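Local coordinates for fiber protein 2 (Fowl adenovirus 1, PDB 2VTW), which forms the short-fibre spikes at the capsid vertices, whose trimeric C-terminal head, the part seen here, probably binds a host receptor for initial attachment, at the interface of chains A and B. Sequence-based numbering; all coordinates share one arbitrary frame. Chains: chain A/B, Fiber protein 2.

Contact 1: the interface of chains A and B. Residues chain A 36, 47, 49, 191; chain B 43, 109, 197.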
# COMPACT_ATOMS: atom_id res chain seq x y z
N GLN A 36 -10.26 -11.65 -1.22
CA GLN A 36 -10.68 -11.43 0.16
C GLN A 36 -10.75 -9.93 0.34
O GLN A 36 -9.73 -9.24 0.20
CB GLN A 36 -9.67 -12.04 1.13
CG GLN A 36 -9.64 -13.59 1.11
CD GLN A 36 -8.49 -14.18 1.86
OE1 GLN A 36 -7.38 -14.22 1.34
NE2 GLN A 36 -8.73 -14.64 3.10
N SER A 47 -7.78 -7.86 -1.15
CA SER A 47 -6.62 -8.75 -1.35
C SER A 47 -6.95 -9.78 -2.42
O SER A 47 -7.95 -10.50 -2.32
CB SER A 47 -6.23 -9.44 -0.05
OG SER A 47 -5.23 -10.42 -0.28
N TYR A 49 -5.22 -12.86 -5.01
CA TYR A 49 -4.24 -13.74 -5.67
C TYR A 49 -4.77 -14.20 -7.04
O TYR A 49 -5.98 -14.45 -7.19
CB TYR A 49 -3.96 -14.98 -4.85
CG TYR A 49 -3.35 -14.80 -3.48
CD1 TYR A 49 -1.95 -14.81 -3.31
CD2 TYR A 49 -4.14 -14.70 -2.36
CE1 TYR A 49 -1.39 -14.70 -2.04
CE2 TYR A 49 -3.60 -14.58 -1.13
CZ TYR A 49 -2.23 -14.57 -0.96
OH TYR A 49 -1.75 -14.45 0.33
N PRO A 191 -0.04 -11.68 -2.47
CA PRO A 191 -1.34 -10.98 -2.50
C PRO A 191 -1.22 -9.56 -3.06
O PRO A 191 -0.29 -8.83 -2.70
CB PRO A 191 -1.77 -10.94 -1.03
CG PRO A 191 -0.50 -11.08 -0.25
CD PRO A 191 0.49 -11.80 -1.11
N MET B 43 -8.04 -9.71 7.91
CA MET B 43 -7.03 -9.01 7.11
C MET B 43 -5.97 -8.44 8.07
O MET B 43 -6.28 -7.69 9.01
CB MET B 43 -7.68 -7.93 6.26
CG MET B 43 -6.75 -7.38 5.19
SD MET B 43 -6.37 -8.54 3.88
CE MET B 43 -7.99 -8.48 2.98
N PRO B 109 -0.70 -18.98 -0.69
CA PRO B 109 -1.08 -19.95 -1.71
C PRO B 109 -0.16 -19.99 -2.91
O PRO B 109 -0.21 -20.97 -3.66
CB PRO B 109 -2.48 -19.50 -2.14
CG PRO B 109 -2.49 -18.06 -1.90
CD PRO B 109 -1.70 -17.90 -0.61
N PRO B 197 -3.71 -11.47 3.94
CA PRO B 197 -4.73 -12.21 4.69
C PRO B 197 -4.21 -12.82 5.98
O PRO B 197 -3.11 -13.41 6.02
CB PRO B 197 -5.17 -13.29 3.70
CG PRO B 197 -4.80 -12.72 2.33
CD PRO B 197 -3.53 -11.99 2.59
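A:Gln36, A:Ser47 and A:Tyr49 all have extended backbones in strands 28-40 and 43-53, and they meet B:Pro197 near the end of strand 185-197 and B:Pro109 in a loop. The patch belongs to the subunit interface of the homotrimeric fibre head. B:Pro109 stands over one face of A:Tyr49, steeply tilted, with its CG-CD edge down on the ring. Its CG sits above the middle of the phenol ring, 3.4 Å from the ring centroid, a CH-pi contact. Its CD leans toward the hydroxyl end and lies 3.4 Å from A:Tyr49 CZ. On the opposite face A:Pro191, from the tyrosine's own chain, places CA 3.7 Å above the plane, toward the rim. The ring is thus held between two prolines, one from each subunit. B:Pro197 enters beside the phenol and points its CB-CG edge at the amide of A:Gln36. That side chain is extended beyond CG (chi2 169°), which carries the amide out to the proline. A:Gln36 CD is 3.9 Å from B:Pro197 CB, and A:Ser47 OG is 3.5 Å from B:Pro197 CG. B:Met43 is kinked at chi2 (69°) and chi3 (75°), and its methyl end is delivered to chain A. B:Met43 CE packs on A:Ser47 CB at 3.6 Å and lies 3.4 Å from the backbone oxygen A:Gln36 O.

Contact 2: the interface of chains A and B. Residues chain A 133-135; chain B 128-129, 131, 150.
A:Arg135 and B:Arg150 cross at about a right angle, with their guanidinium planes turned 45° apart. Water 2 joins them: A:Arg135 NH1 is 3.0 Å from its oxygen, and B:Arg150 NE, from the partner chain, is 2.9 Å from the same water. This water probably eases the closeness of two like charges. B:Arg150 is also fixed within its own chain. Its NH1 donates to B:Gly129 O at 2.9 Å, with that oxygen almost exactly in the guanidinium plane. B:Leu131 CB covers one face of the same group. B:Gly129 O also accepts from A:Arg135 N at 3.2 Å, and the two donors reach it from opposite faces of its plane. The aliphatic stem of A:Arg135 runs past B:Phe128, with A:Arg135 CD 3.8 Å from B:Phe128 CE1. A bend at chi3 (-78°) then turns the guanidinium nearly perpendicular to the phenyl ring. Next along the strand, B:Leu131 N donates to A:Ser133 O at 3.0 Å in a nearly straight bond. Water 1 links A:Ser133 N to B:Leu131 O. These bonds make antiparallel bridges, A:Ser133 with B:Leu131 and A:Arg135 with B:Gly129. Strand 129-135 of one subunit therefore pairs with its counterpart in the next, and strand 147-157 of chain B supplies B:Arg150 beside the join.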
# COMPACT_ATOMS: atom_id res chain seq x y z
N SER A 133 4.40 -2.95 -7.62
CA SER A 133 5.34 -3.89 -8.24
C SER A 133 5.39 -5.20 -7.51
O SER A 133 5.54 -5.23 -6.31
CB SER A 133 6.74 -3.26 -8.32
OG SER A 133 6.69 -2.00 -9.03
N TYR A 134 5.23 -6.31 -8.24
CA TYR A 134 5.28 -7.65 -7.64
C TYR A 134 6.25 -8.55 -8.39
O TYR A 134 6.51 -8.37 -9.58
CB TYR A 134 3.90 -8.36 -7.63
CG TYR A 134 2.89 -7.61 -6.86
CD1 TYR A 134 2.53 -7.98 -5.57
CD2 TYR A 134 2.29 -6.49 -7.43
CE1 TYR A 134 1.59 -7.23 -4.86
CE2 TYR A 134 1.38 -5.75 -6.74
CZ TYR A 134 1.05 -6.11 -5.46
OH TYR A 134 0.12 -5.32 -4.83
N ARG A 135 6.77 -9.52 -7.67
CA ARG A 135 7.42 -10.63 -8.33
C ARG A 135 6.57 -11.88 -8.09
O ARG A 135 6.33 -12.26 -6.95
CB ARG A 135 8.84 -10.84 -7.82
CG ARG A 135 9.55 -11.97 -8.54
CD ARG A 135 10.90 -12.29 -7.93
NE ARG A 135 11.92 -11.33 -8.34
CZ ARG A 135 12.63 -10.54 -7.52
NH1 ARG A 135 12.47 -10.57 -6.22
NH2 ARG A 135 13.55 -9.72 -8.03
N PHE B 128 9.06 -12.98 -3.30
CA PHE B 128 7.77 -13.15 -3.99
C PHE B 128 6.66 -12.46 -3.25
O PHE B 128 6.20 -12.93 -2.22
CB PHE B 128 7.47 -14.65 -4.17
CG PHE B 128 8.58 -15.38 -4.87
CD1 PHE B 128 8.86 -15.12 -6.19
CD2 PHE B 128 9.38 -16.30 -4.18
CE1 PHE B 128 9.89 -15.76 -6.84
CE2 PHE B 128 10.40 -16.95 -4.83
CZ PHE B 128 10.67 -16.68 -6.16
N GLY B 129 6.23 -11.34 -3.81
CA GLY B 129 5.25 -10.46 -3.18
C GLY B 129 5.53 -9.04 -3.59
O GLY B 129 6.29 -8.81 -4.54
N LEU B 131 6.94 -5.25 -3.69
CA LEU B 131 8.15 -4.46 -3.37
C LEU B 131 7.76 -2.99 -3.18
O LEU B 131 7.36 -2.33 -4.14
CB LEU B 131 9.18 -4.56 -4.51
CG LEU B 131 10.59 -3.94 -4.24
CD1 LEU B 131 11.45 -4.80 -3.34
CD2 LEU B 131 11.33 -3.70 -5.54
N ARG B 150 10.96 -5.97 0.24
CA ARG B 150 10.15 -7.06 -0.31
C ARG B 150 9.50 -7.82 0.83
O ARG B 150 10.15 -8.16 1.82
CB ARG B 150 10.98 -8.01 -1.21
CG ARG B 150 10.20 -9.22 -1.78
CD ARG B 150 9.45 -8.93 -3.04
NE ARG B 150 10.38 -8.45 -4.06
CZ ARG B 150 10.05 -8.01 -5.26
NH1 ARG B 150 8.80 -8.00 -5.68
NH2 ARG B 150 11.01 -7.58 -6.07
O HOH W 1 5.16 -1.01 -5.34
O HOH W 2 13.21 -9.17 -3.68

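Contact 3: the interface of chains A and B. Residues chain A 4, 38, 40; chain B 3-4, 40, 43.
A:Ile38 and B:Thr40 meet at about a right angle in this apolar patch of the adenovirus fibre head, a trimer of beta-sheet domains. The tight part gathers round B:Thr40, near the end of strand 28-40. Its methyl group CG2 points at chain A, where A:Val4, A:Thr40 and A:Ile38 meet it. A:Val4 CG1 touches it at 3.5 Å, and the hydroxyl oxygen A:Thr40 OG1 also lies 3.5 Å from B:Thr40 CG2. The same threonine of the two subunits thus meets as hydroxyl against methyl, although both side chains have similar first torsions. A:Ile38 comes in beside them. Its CG1 lies between the backbone N and the carbonyl carbon (chi1 64°), and its extended end (chi2 157°) carries CD1 to the partner. A:Ile38 CD1 is 3.7 Å from B:Thr40 CB. It also packs on the stem of B:Met43, 4.0 Å from B:Met43 CB, while A:Ile38 CG2 lies near both that carbon and the backbone oxygen of B:Thr40. The other side, at the start of the modelled chains, is looser. A:Val4 CG2 and B:Val4 CG2 are 4.4 Å apart. The hydroxyl oxygen B:Ser3 OG comes no nearer than 4.4 Å to A:Val4 CB, and both B:Ser3 and B:Val4 bury little surface on chain A.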
# COMPACT_ATOMS: atom_id res chain seq x y z
N VAL A 4 -17.79 -3.15 10.22
CA VAL A 4 -16.81 -3.96 9.49
C VAL A 4 -17.47 -5.19 8.86
O VAL A 4 -18.26 -5.87 9.53
CB VAL A 4 -15.66 -4.41 10.42
CG1 VAL A 4 -14.60 -5.16 9.61
CG2 VAL A 4 -15.04 -3.21 11.15
N ILE A 38 -12.41 -6.52 2.73
CA ILE A 38 -13.03 -6.03 3.95
C ILE A 38 -13.51 -4.58 3.71
O ILE A 38 -12.89 -3.83 2.93
CB ILE A 38 -12.11 -6.15 5.23
CG1 ILE A 38 -10.87 -5.29 5.10
CG2 ILE A 38 -11.74 -7.68 5.55
CD1 ILE A 38 -10.19 -4.88 6.44
N THR A 40 -14.23 -1.45 6.05
CA THR A 40 -14.11 -0.87 7.38
C THR A 40 -14.64 0.54 7.27
O THR A 40 -13.95 1.44 6.76
CB THR A 40 -12.62 -0.82 7.88
OG1 THR A 40 -12.04 -2.12 7.83
CG2 THR A 40 -12.51 -0.33 9.30
N SER B 3 -14.19 -8.07 16.27
CA SER B 3 -13.82 -8.31 14.89
C SER B 3 -12.47 -7.62 14.48
O SER B 3 -11.96 -7.82 13.37
CB SER B 3 -14.93 -7.79 14.01
OG SER B 3 -15.16 -6.43 14.34
N VAL B 4 -11.95 -6.81 15.40
CA VAL B 4 -10.69 -6.05 15.25
C VAL B 4 -9.82 -6.27 16.48
O VAL B 4 -10.30 -6.24 17.61
CB VAL B 4 -10.93 -4.51 15.12
CG1 VAL B 4 -9.59 -3.77 14.98
CG2 VAL B 4 -11.83 -4.20 13.92
N THR B 40 -8.20 -6.96 11.11
CA THR B 40 -9.58 -6.52 10.92
C THR B 40 -10.25 -7.65 10.18
O THR B 40 -10.02 -7.84 9.00
CB THR B 40 -9.72 -5.19 10.10
OG1 THR B 40 -8.81 -4.20 10.61
CG2 THR B 40 -11.17 -4.63 10.15
N MET B 43 -8.04 -9.71 7.91
CA MET B 43 -7.03 -9.01 7.11
C MET B 43 -5.97 -8.44 8.07
O MET B 43 -6.28 -7.69 9.01
CB MET B 43 -7.68 -7.93 6.26
CG MET B 43 -6.75 -7.38 5.19
SD MET B 43 -6.37 -8.54 3.88
CE MET B 43 -7.99 -8.48 2.98

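Contact 4: the interface of chains A and B. Residues chain A 135-137, 190; chain B 110-112, 128.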
# COMPACT_ATOMS: atom_id res chain seq x y z
N ARG A 135 6.77 -9.52 -7.67
CA ARG A 135 7.42 -10.63 -8.33
C ARG A 135 6.57 -11.88 -8.09
O ARG A 135 6.33 -12.26 -6.95
CB ARG A 135 8.84 -10.84 -7.82
CG ARG A 135 9.55 -11.97 -8.54
CD ARG A 135 10.90 -12.29 -7.93
NE ARG A 135 11.92 -11.33 -8.34
CZ ARG A 135 12.63 -10.54 -7.52
NH1 ARG A 135 12.47 -10.57 -6.22
NH2 ARG A 135 13.55 -9.72 -8.03
N PRO A 136 6.14 -12.53 -9.18
CA PRO A 136 5.40 -13.77 -9.07
C PRO A 136 6.29 -15.01 -8.98
O PRO A 136 7.51 -14.93 -9.17
CB PRO A 136 4.62 -13.81 -10.37
CG PRO A 136 5.55 -13.22 -11.34
CD PRO A 136 6.37 -12.18 -10.60
N ILE A 137 5.65 -16.15 -8.74
CA ILE A 137 6.27 -17.47 -8.69
C ILE A 137 5.95 -18.24 -10.00
O ILE A 137 4.80 -18.25 -10.45
CB ILE A 137 5.70 -18.26 -7.50
CG1 ILE A 137 6.59 -18.12 -6.26
CG2 ILE A 137 5.61 -19.73 -7.85
CD1 ILE A 137 7.51 -19.30 -6.04
N GLY A 190 0.61 -12.59 -5.99
CA GLY A 190 -0.12 -11.99 -4.88
C GLY A 190 0.59 -12.15 -3.55
O GLY A 190 1.69 -12.71 -3.50
N ILE B 110 0.70 -18.99 -3.10
CA ILE B 110 1.66 -19.06 -4.21
C ILE B 110 2.86 -19.99 -3.91
O ILE B 110 3.66 -20.25 -4.80
CB ILE B 110 2.11 -17.64 -4.72
CG1 ILE B 110 3.28 -17.06 -3.89
CG2 ILE B 110 0.88 -16.68 -4.84
CD1 ILE B 110 3.71 -15.69 -4.33
N SER B 111 2.95 -20.48 -2.67
CA SER B 111 3.94 -21.50 -2.22
C SER B 111 5.41 -21.17 -2.52
O SER B 111 6.01 -21.82 -3.36
CB SER B 111 3.63 -22.86 -2.83
OG SER B 111 2.36 -23.25 -2.40
N PRO B 112 5.96 -20.15 -1.83
CA PRO B 112 7.36 -19.79 -2.02
C PRO B 112 8.27 -20.76 -1.24
O PRO B 112 7.79 -21.54 -0.41
CB PRO B 112 7.41 -18.38 -1.45
CG PRO B 112 6.46 -18.43 -0.33
CD PRO B 112 5.33 -19.31 -0.80
N PHE B 128 9.06 -12.98 -3.30
CA PHE B 128 7.77 -13.15 -3.99
C PHE B 128 6.66 -12.46 -3.25
O PHE B 128 6.20 -12.93 -2.22
CB PHE B 128 7.47 -14.65 -4.17
CG PHE B 128 8.58 -15.38 -4.87
CD1 PHE B 128 8.86 -15.12 -6.19
CD2 PHE B 128 9.38 -16.30 -4.18
CE1 PHE B 128 9.89 -15.76 -6.84
CE2 PHE B 128 10.40 -16.95 -4.83
CZ PHE B 128 10.67 -16.68 -6.16
O HOH W 3 3.67 -13.39 -1.51
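A:Ile137 and B:Phe128 form the apolar core of this contact, meeting at about a right angle. A:Ile137 CG1 lies over one face of the phenyl ring, 3.8 Å from its centroid, as a CH-pi contact displaced toward the rim on the CG side. CD1 continues across the same ring and lies 3.9 Å from B:Phe128 CE2. A:Ile137 has an unusual first torsion (chi1 -95°), which accompanies this placement of CG1 on the ring. Its CD1 also comes 4.0 Å from B:Pro112 CA, while its other branch turns to the loop backbone: CG2 lies 3.7 Å from B:Ile110 O. The isoleucine is therefore wedged between the phenyl ring and the loop of B:Ile110, B:Ser111 and B:Pro112. B:Ile110 reaches the other way with an extended outer chain (chi2 -179°), and its CD1 lies 3.7 Å from A:Gly190 O.

Backbone oxygens also meet the rim of the phenyl ring. A:Pro136 O is 3.3 Å from B:Phe128 CD1, and A:Arg135 O lies at the ring edge, in its plane.

A water-mediated polar link runs through water 3. It is 2.9 Å from A:Gly190 O and 2.7 Å from B:Phe128 O, bridging two carbonyl groups.

In chain A the site spans the junction of strands 129-135 and 137-140 and includes strand 185-197; chain B supplies a loop and the residue just before its strand 129-135.

The four contacts form a band along the junction of chains A and B. Contacts 2 and 4 are neighbours, with C-alpha centres about 8 Å apart, and share A:Arg135 and B:Phe128. Contact 1 lies about 12 Å from contact 4 and about 14 Å from both contacts 2 and 3. B:Met43 belongs to contacts 1 and 3, and strand 28-40 of chain A serves both. Contact 3 lies at the other end, about 24 Å from contact 2 and 25 Å from contact 4. Strand pairing at one end and apolar packing at the other thus join subunits of the homotrimer.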